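BDI_3064 protein (Parabacteroides distasonis ATCC 8503, PDB 5Z06) hydrolyses linear beta-1,2-glucan and beta-1,2-glucooligosaccharides of four or more glucose units from the non-reducing end, releasing sophorose. Local coordinates at residues Gly44-Ala47 against Asn52-Glu55; Val46-Gly51 against Ser88-Leu93; Asp176-Pro181 against Asp216-Arg221. All coordinates share one frame; numbering follows the deposited sequence.

Contact 1 of 3, residues Gly44-Ala47 against Asn52-Glu55; sequences GSVA and NSLE. With CA (calcium ion), chain C.
N52 and S53 meet the chain that loops back to them at G44, V46 and A47. The contact closes a calcium-binding loop between strands 42-43 and 53-59 of an antiparallel sheet. Strand 42-43 pairs with strand 53-59, so G44-A47 leaves the sheet and N52-E55 re-enters it beside the point of departure.

N52 comes first. Its backbone O binds the calcium ion at 2.4 Å. N13, D175, T49 and E12 supply the other protein ligands. The side chain of N52 takes no part in the metal site. Its CB rests against G44 CA at 4.0 Å, the closest CA pair of the two segments being G44 and N52. CG sits between the backbone N and the carbonyl carbon (chi1 55°), which carries the amide away from G44-A47. There OD1 accepts a hydrogen bond from the backbone N of S14. A47 turns its methyl onto the backbone of N52: CB lies 3.6 Å from N52 C, on the same residue whose O holds the metal.

S53 begins the strand. Its CB packs near A47 CA at 4.2 Å. Both S53 and A47 touch D175 of strand 169-180, another metal ligand, so the packing here continues into the calcium site. V46 CG2 lies beside the hydroxyl, 3.8 Å from S53 OG. The backbone N of S53 is also near V46 O, at 3.5 Å, but the angle is too poor for a bond. The hydroxyl grips that carbonyl instead, in the one hydrogen bond between the segments. S53 OG donates to V46 O at 2.6 Å, with a C=O...OG angle of 139° and the hydroxyl 41° out of the carbonyl plane.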
loop_
_atom_site.group_PDB
_atom_site.type_symbol
_atom_site.label_atom_id
_atom_site.label_comp_id
_atom_site.label_asym_id
_atom_site.label_seq_id
_atom_site.Cartn_x
_atom_site.Cartn_y
_atom_site.Cartn_z
ATOM N N GLY A 44 0.854 -15.077 -20.254
ATOM C CA GLY A 44 1.124 -13.712 -20.652
ATOM C C GLY A 44 0.873 -13.442 -22.115
ATOM O O GLY A 44 0.848 -12.287 -22.508
ATOM N N SER A 45 0.664 -14.488 -22.918
ATOM C CA SER A 45 0.467 -14.326 -24.362
ATOM C C SER A 45 -1.009 -14.281 -24.776
ATOM O O SER A 45 -1.314 -13.965 -25.917
ATOM C CB SER A 45 1.179 -15.445 -25.121
ATOM O OG SER A 45 0.632 -16.715 -24.773
ATOM N N VAL A 46 -1.919 -14.624 -23.876
ATOM C CA VAL A 46 -3.337 -14.513 -24.162
ATOM C C VAL A 46 -4.035 -13.933 -22.969
ATOM O O VAL A 46 -3.786 -14.308 -21.820
ATOM C CB VAL A 46 -4.009 -15.851 -24.543
ATOM C CG1 VAL A 46 -3.541 -16.309 -25.931
ATOM C CG2 VAL A 46 -3.773 -16.928 -23.492
ATOM N N ALA A 47 -4.924 -13.006 -23.266
ATOM C CA ALA A 47 -5.666 -12.324 -22.245
ATOM C C ALA A 47 -6.843 -11.640 -22.891
ATOM O O ALA A 47 -6.729 -11.107 -24.019
ATOM C CB ALA A 47 -4.792 -11.280 -21.557
ATOM N N ASN A 52 -2.555 -10.467 -18.801
ATOM C CA ASN A 52 -2.470 -11.890 -18.707
ATOM C C ASN A 52 -3.771 -12.531 -18.302
ATOM O O ASN A 52 -4.760 -11.867 -17.958
ATOM C CB ASN A 52 -1.312 -12.271 -17.774
ATOM C CG ASN A 52 -1.420 -11.626 -16.411
ATOM O OD1 ASN A 52 -2.450 -11.723 -15.758
ATOM N ND2 ASN A 52 -0.358 -10.973 -15.975
ATOM N N SER A 53 -3.753 -13.846 -18.366
ATOM C CA SER A 53 -4.861 -14.656 -17.947
ATOM C C SER A 53 -4.291 -15.832 -17.200
ATOM O O SER A 53 -3.071 -16.009 -17.144
ATOM C CB SER A 53 -5.632 -15.127 -19.169
ATOM O OG SER A 53 -4.803 -15.904 -20.011
ATOM N N LEU A 54 -5.183 -16.629 -16.633
ATOM C CA LEU A 54 -4.804 -17.825 -15.943
ATOM C C LEU A 54 -4.909 -18.998 -16.885
ATOM O O LEU A 54 -5.891 -19.133 -17.633
ATOM C CB LEU A 54 -5.689 -18.044 -14.725
ATOM C CG LEU A 54 -5.530 -16.994 -13.630
ATOM C CD1 LEU A 54 -6.549 -17.244 -12.544
ATOM C CD2 LEU A 54 -4.145 -17.078 -13.030
ATOM N N GLU A 55 -3.887 -19.845 -16.836
ATOM C CA GLU A 55 -3.826 -21.006 -17.680
ATOM C C GLU A 55 -4.377 -22.161 -16.898
ATOM O O GLU A 55 -3.924 -22.454 -15.803
ATOM C CB GLU A 55 -2.395 -21.318 -18.101
ATOM C CG GLU A 55 -2.345 -22.314 -19.249
ATOM C CD GLU A 55 -0.997 -22.966 -19.429
ATOM O OE1 GLU A 55 0.008 -22.385 -18.990
ATOM O OE2 GLU A 55 -0.950 -24.082 -20.001
HETATM CA CA CA C . -6.429 -10.203 -17.676
#

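Contact 2 of 3, residues Val46-Gly51 against Ser88-Leu93; sequences VAFTPG and SMQVRL. With CA (calcium ion), chain C.
The F48 ring carries the Q90 side-chain amide on one face, and the R92 guanidinium carries a V46 methyl on one of its own. The ring and amide planes are only 7° apart, so this is a stack of an amide on an aromatic ring. It joins the calcium-binding loop to strand 86-93 of the antiparallel sheet.

Q90 NE2 sits over the ring centre, 3.4 Å above the plane. The rest of the amide reaches back across the ring toward its root, where Q90 CD is 3.6 Å from F48 CG. The bend at chi2 of Q90 (-80°) lays the amide flat along the ring. L266 touches both F48 and Q90, and F48 also meets Y219 and R221 of strand 219-225.

T49 follows F48 and binds the calcium ion twice, through O and OG1, each at 2.3 Å. The stacked ring is thus next in sequence to a metal ligand.

At the other end of the contact R92 extends from the strand and crosses V46 at about a right angle. V46 CG1 lies over the guanidinium face, 3.8 Å above the plane and offset toward the rim, 3.9 Å from R92 NE.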
loop_
_atom_site.group_PDB
_atom_site.type_symbol
_atom_site.label_atom_id
_atom_site.label_comp_id
_atom_site.label_asym_id
_atom_site.label_seq_id
_atom_site.Cartn_x
_atom_site.Cartn_y
_atom_site.Cartn_z
ATOM N N VAL A 46 -1.919 -14.624 -23.876
ATOM C CA VAL A 46 -3.337 -14.513 -24.162
ATOM C C VAL A 46 -4.035 -13.933 -22.969
ATOM O O VAL A 46 -3.786 -14.308 -21.820
ATOM C CB VAL A 46 -4.009 -15.851 -24.543
ATOM C CG1 VAL A 46 -3.541 -16.309 -25.931
ATOM C CG2 VAL A 46 -3.773 -16.928 -23.492
ATOM N N ALA A 47 -4.924 -13.006 -23.266
ATOM C CA ALA A 47 -5.666 -12.324 -22.245
ATOM C C ALA A 47 -6.843 -11.640 -22.891
ATOM O O ALA A 47 -6.729 -11.107 -24.019
ATOM C CB ALA A 47 -4.792 -11.280 -21.557
ATOM N N PHE A 48 -7.960 -11.625 -22.164
ATOM C CA PHE A 48 -9.020 -10.698 -22.485
ATOM C C PHE A 48 -8.669 -9.290 -21.987
ATOM O O PHE A 48 -8.495 -8.392 -22.795
ATOM C CB PHE A 48 -10.375 -11.134 -21.941
ATOM C CG PHE A 48 -11.461 -10.256 -22.424
ATOM C CD1 PHE A 48 -11.930 -10.412 -23.727
ATOM C CD2 PHE A 48 -11.915 -9.185 -21.657
ATOM C CE1 PHE A 48 -12.880 -9.559 -24.238
ATOM C CE2 PHE A 48 -12.870 -8.333 -22.163
ATOM C CZ PHE A 48 -13.356 -8.522 -23.451
ATOM N N THR A 49 -8.597 -9.079 -20.668
ATOM C CA THR A 49 -7.972 -7.848 -20.154
ATOM C C THR A 49 -6.475 -8.054 -20.239
ATOM O O THR A 49 -5.944 -8.935 -19.563
ATOM C CB THR A 49 -8.306 -7.489 -18.719
ATOM O OG1 THR A 49 -8.157 -8.638 -17.896
ATOM C CG2 THR A 49 -9.691 -6.931 -18.634
ATOM N N PRO A 50 -5.806 -7.259 -21.085
ATOM C CA PRO A 50 -4.407 -7.436 -21.279
ATOM C C PRO A 50 -3.594 -7.309 -20.018
ATOM O O PRO A 50 -4.008 -6.718 -18.988
ATOM C CB PRO A 50 -4.031 -6.308 -22.232
ATOM C CG PRO A 50 -5.077 -5.294 -22.021
ATOM C CD PRO A 50 -6.299 -6.124 -21.882
ATOM N N GLY A 51 -2.379 -7.790 -20.228
ATOM C CA GLY A 51 -1.548 -8.325 -19.241
ATOM C C GLY A 51 -1.691 -9.806 -19.554
ATOM O O GLY A 51 -1.067 -10.340 -20.463
ATOM N N SER A 88 -19.147 -13.766 -13.607
ATOM C CA SER A 88 -18.711 -13.567 -14.972
ATOM C C SER A 88 -17.234 -13.960 -15.130
ATOM O O SER A 88 -16.420 -13.687 -14.258
ATOM C CB SER A 88 -18.929 -12.132 -15.378
ATOM O OG SER A 88 -18.238 -11.830 -16.569
ATOM N N MET A 89 -16.917 -14.643 -16.229
ATOM C CA MET A 89 -15.543 -14.921 -16.630
ATOM C C MET A 89 -15.389 -14.718 -18.126
ATOM O O MET A 89 -16.369 -14.606 -18.870
ATOM C CB MET A 89 -15.160 -16.362 -16.344
ATOM C CG MET A 89 -15.822 -16.977 -15.140
ATOM S SD MET A 89 -15.058 -18.559 -14.813
ATOM C CE MET A 89 -15.770 -19.538 -16.120
ATOM N N GLN A 90 -14.140 -14.705 -18.555
ATOM C CA GLN A 90 -13.797 -14.804 -19.951
ATOM C C GLN A 90 -13.074 -16.139 -20.059
ATOM O O GLN A 90 -12.158 -16.407 -19.275
ATOM C CB GLN A 90 -12.906 -13.645 -20.366
ATOM C CG GLN A 90 -13.626 -12.308 -20.388
ATOM C CD GLN A 90 -14.467 -12.081 -21.626
ATOM O OE1 GLN A 90 -14.459 -12.871 -22.572
ATOM N NE2 GLN A 90 -15.187 -10.979 -21.634
ATOM N N VAL A 91 -13.509 -16.979 -21.006
ATOM C CA VAL A 91 -13.008 -18.343 -21.154
ATOM C C VAL A 91 -12.561 -18.509 -22.592
ATOM O O VAL A 91 -13.270 -18.153 -23.523
ATOM C CB VAL A 91 -14.073 -19.383 -20.800
ATOM C CG1 VAL A 91 -13.503 -20.794 -20.779
ATOM C CG2 VAL A 91 -14.657 -19.082 -19.439
ATOM N N ARG A 92 -11.358 -19.029 -22.765
ATOM C CA ARG A 92 -10.809 -19.250 -24.080
ATOM C C ARG A 92 -10.274 -20.669 -24.123
ATOM O O ARG A 92 -9.584 -21.111 -23.206
ATOM C CB ARG A 92 -9.706 -18.253 -24.356
ATOM C CG ARG A 92 -9.053 -18.377 -25.718
ATOM C CD ARG A 92 -7.710 -17.693 -25.689
ATOM N NE ARG A 92 -7.022 -17.724 -26.968
ATOM C CZ ARG A 92 -7.054 -16.764 -27.884
ATOM N NH1 ARG A 92 -7.780 -15.664 -27.709
ATOM N NH2 ARG A 92 -6.347 -16.918 -28.994
ATOM N N LEU A 93 -10.614 -21.380 -25.189
ATOM C CA LEU A 93 -10.183 -22.749 -25.359
ATOM C C LEU A 93 -9.043 -22.720 -26.350
ATOM O O LEU A 93 -9.129 -22.069 -27.390
ATOM C CB LEU A 93 -11.328 -23.590 -25.869
ATOM C CG LEU A 93 -12.320 -24.063 -24.820
ATOM C CD1 LEU A 93 -12.895 -22.947 -23.956
ATOM C CD2 LEU A 93 -13.428 -24.770 -25.571
HETATM CA CA CA C . -6.429 -10.203 -17.676
#

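Contact 3 of 3, residues Asp176-Pro181 against Asp216-Arg221; sequences DIELLP and DIKYYR
The backbones of D176-P181 and D216-R221 stay well apart, the nearest CA atoms being those of L180 and K218 at 10.7 Å, so long side chains make the contact. E178 and K218 reach out from opposite directions and form a buried salt bridge. K218 NZ donates to E178 OE2 at 2.8 Å. The ammonium meets that oxygen on its syn side, 33° out of the carboxylate plane. K218 leaves its backbone with CG anti to N (chi1 -164°) and runs straight until a bend at chi4 brings NZ to the acid. L180 crosses the lysine at about a right angle, its CD2 3.8 Å from NZ, so a methyl borders the ion pair. Replacing E178 with an alanine would probably leave the buried K218 ammonium without its carboxylate mate and open a gap between the two segments.

K218 and Y219 both face V262 of strand 254-262 and make a classic beta bulge. The lysine, next to strand 219-225, points toward strand 169-180. That strand is flanked by strands 9-11 and 86-93, with E178 paired through its backbone to S88.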
loop_
_atom_site.group_PDB
_atom_site.type_symbol
_atom_site.label_atom_id
_atom_site.label_comp_id
_atom_site.label_asym_id
_atom_site.label_seq_id
_atom_site.Cartn_x
_atom_site.Cartn_y
_atom_site.Cartn_z
ATOM N N ASP A 176 -10.658 -12.440 -16.158
ATOM C CA ASP A 176 -11.742 -11.576 -15.709
ATOM C C ASP A 176 -12.835 -12.305 -14.956
ATOM O O ASP A 176 -14.025 -12.169 -15.247
ATOM C CB ASP A 176 -12.246 -10.797 -16.886
ATOM C CG ASP A 176 -11.130 -10.094 -17.575
ATOM O OD1 ASP A 176 -10.354 -9.418 -16.870
ATOM O OD2 ASP A 176 -10.984 -10.261 -18.791
ATOM N N ILE A 177 -12.378 -13.074 -13.976
ATOM C CA ILE A 177 -13.220 -13.865 -13.115
ATOM C C ILE A 177 -13.658 -12.914 -12.029
ATOM O O ILE A 177 -12.842 -12.410 -11.240
ATOM C CB ILE A 177 -12.474 -15.038 -12.497
ATOM C CG1 ILE A 177 -11.753 -15.838 -13.588
ATOM C CG2 ILE A 177 -13.449 -15.910 -11.732
ATOM C CD1 ILE A 177 -10.836 -16.903 -13.080
ATOM N N GLU A 178 -14.951 -12.644 -12.010
ATOM C CA GLU A 178 -15.496 -11.622 -11.145
ATOM C C GLU A 178 -16.990 -11.796 -10.938
ATOM O O GLU A 178 -17.695 -12.405 -11.773
ATOM C CB GLU A 178 -15.227 -10.234 -11.740
ATOM C CG GLU A 178 -15.821 -10.015 -13.116
ATOM C CD GLU A 178 -15.383 -8.713 -13.750
ATOM O OE1 GLU A 178 -14.830 -7.825 -13.054
ATOM O OE2 GLU A 178 -15.603 -8.574 -14.962
ATOM N N LEU A 179 -17.453 -11.242 -9.823
ATOM C CA LEU A 179 -18.862 -11.128 -9.550
ATOM C C LEU A 179 -19.331 -9.794 -10.093
ATOM O O LEU A 179 -18.672 -8.775 -9.876
ATOM C CB LEU A 179 -19.127 -11.237 -8.061
ATOM C CG LEU A 179 -18.641 -12.500 -7.373
ATOM C CD1 LEU A 179 -19.142 -12.529 -5.948
ATOM C CD2 LEU A 179 -19.076 -13.743 -8.121
ATOM N N LEU A 180 -20.448 -9.816 -10.815
ATOM C CA LEU A 180 -21.041 -8.628 -11.424
ATOM C C LEU A 180 -22.513 -8.565 -11.058
ATOM O O LEU A 180 -23.111 -9.594 -10.743
ATOM C CB LEU A 180 -20.930 -8.673 -12.939
ATOM C CG LEU A 180 -19.540 -8.525 -13.543
ATOM C CD1 LEU A 180 -19.575 -8.759 -15.048
ATOM C CD2 LEU A 180 -18.969 -7.143 -13.264
ATOM N N PRO A 181 -23.102 -7.359 -11.100
ATOM C CA PRO A 181 -24.516 -7.266 -10.789
ATOM C C PRO A 181 -25.351 -7.753 -11.973
ATOM O O PRO A 181 -24.856 -7.794 -13.092
ATOM C CB PRO A 181 -24.718 -5.774 -10.514
ATOM C CG PRO A 181 -23.648 -5.103 -11.280
ATOM C CD PRO A 181 -22.493 -6.039 -11.336
ATOM N N ASP A 216 -20.082 5.586 -14.850
ATOM C CA ASP A 216 -19.696 4.339 -14.193
ATOM C C ASP A 216 -19.124 3.310 -15.198
ATOM O O ASP A 216 -19.741 2.293 -15.533
ATOM C CB ASP A 216 -20.869 3.788 -13.380
ATOM C CG ASP A 216 -20.430 2.793 -12.334
ATOM O OD1 ASP A 216 -19.214 2.566 -12.177
ATOM O OD2 ASP A 216 -21.287 2.207 -11.661
ATOM N N ILE A 217 -17.918 3.605 -15.667
ATOM C CA ILE A 217 -17.210 2.745 -16.604
ATOM C C ILE A 217 -16.513 1.587 -15.883
ATOM O O ILE A 217 -16.259 1.636 -14.663
ATOM C CB ILE A 217 -16.202 3.530 -17.471
ATOM C CG1 ILE A 217 -15.080 4.151 -16.641
ATOM C CG2 ILE A 217 -16.921 4.615 -18.264
ATOM C CD1 ILE A 217 -13.792 4.269 -17.408
ATOM N N LYS A 218 -16.194 0.552 -16.655
ATOM C CA LYS A 218 -15.598 -0.659 -16.089
ATOM C C LYS A 218 -14.098 -0.433 -15.860
ATOM O O LYS A 218 -13.570 -0.666 -14.779
ATOM C CB LYS A 218 -15.838 -1.847 -17.018
ATOM C CG LYS A 218 -15.602 -3.202 -16.374
ATOM C CD LYS A 218 -15.638 -4.309 -17.415
ATOM C CE LYS A 218 -15.364 -5.675 -16.819
ATOM N NZ LYS A 218 -16.444 -6.124 -15.920
ATOM N N TYR A 219 -13.428 0.012 -16.905
ATOM C CA TYR A 219 -12.006 0.254 -16.845
ATOM C C TYR A 219 -11.592 1.062 -18.031
ATOM O O TYR A 219 -12.369 1.265 -18.963
ATOM C CB TYR A 219 -11.192 -1.048 -16.765
ATOM C CG TYR A 219 -11.586 -2.225 -17.664
ATOM C CD1 TYR A 219 -11.550 -2.136 -19.055
ATOM C CD2 TYR A 219 -11.884 -3.468 -17.103
ATOM C CE1 TYR A 219 -11.869 -3.227 -19.851
ATOM C CE2 TYR A 219 -12.197 -4.562 -17.889
ATOM C CZ TYR A 219 -12.183 -4.438 -19.259
ATOM O OH TYR A 219 -12.484 -5.533 -20.023
ATOM N N TYR A 220 -10.377 1.565 -17.958
ATOM C CA TYR A 220 -9.724 2.161 -19.101
ATOM C C TYR A 220 -8.879 1.077 -19.738
ATOM O O TYR A 220 -8.254 0.297 -19.028
ATOM C CB TYR A 220 -8.859 3.324 -18.656
ATOM C CG TYR A 220 -9.672 4.452 -18.092
ATOM C CD1 TYR A 220 -10.301 5.365 -18.940
ATOM C CD2 TYR A 220 -9.828 4.600 -16.716
ATOM C CE1 TYR A 220 -11.056 6.408 -18.430
ATOM C CE2 TYR A 220 -10.580 5.635 -16.188
ATOM C CZ TYR A 220 -11.190 6.543 -17.042
ATOM O OH TYR A 220 -11.936 7.566 -16.501
ATOM N N ARG A 221 -8.895 0.999 -21.058
ATOM C CA ARG A 221 -8.013 0.114 -21.775
ATOM C C ARG A 221 -6.917 0.976 -22.313
ATOM O O ARG A 221 -7.204 2.002 -22.953
ATOM C CB ARG A 221 -8.725 -0.562 -22.944
ATOM C CG ARG A 221 -8.964 -2.044 -22.751
ATOM C CD ARG A 221 -9.658 -2.664 -23.957
ATOM N NE ARG A 221 -10.526 -3.762 -23.530
ATOM C CZ ARG A 221 -11.683 -4.109 -24.102
ATOM N NH1 ARG A 221 -12.162 -3.452 -25.165
ATOM N NH2 ARG A 221 -12.378 -5.132 -23.595
#

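Overall arrangement
Contacts 1 and 2 overlap at V46 and A47, and their centres are 7 Å apart. Both touch the calcium ion. Contact 3 comes later in the chain, with its centre about 17 Å from that of contact 1 and 13 Å from that of contact 2. All three reach one antiparallel sheet, in which strand 169-180 lies between strands 53-59 and 86-93. Contact 2 touches contact 3 directly: T49 OG1 probably hydrogen-bonds D176 OD1, and F48 packs on D176. Contact 3 then crosses to the separate sheet of strand 219-225. Together they tie the calcium loop to its own sheet and that sheet to the next.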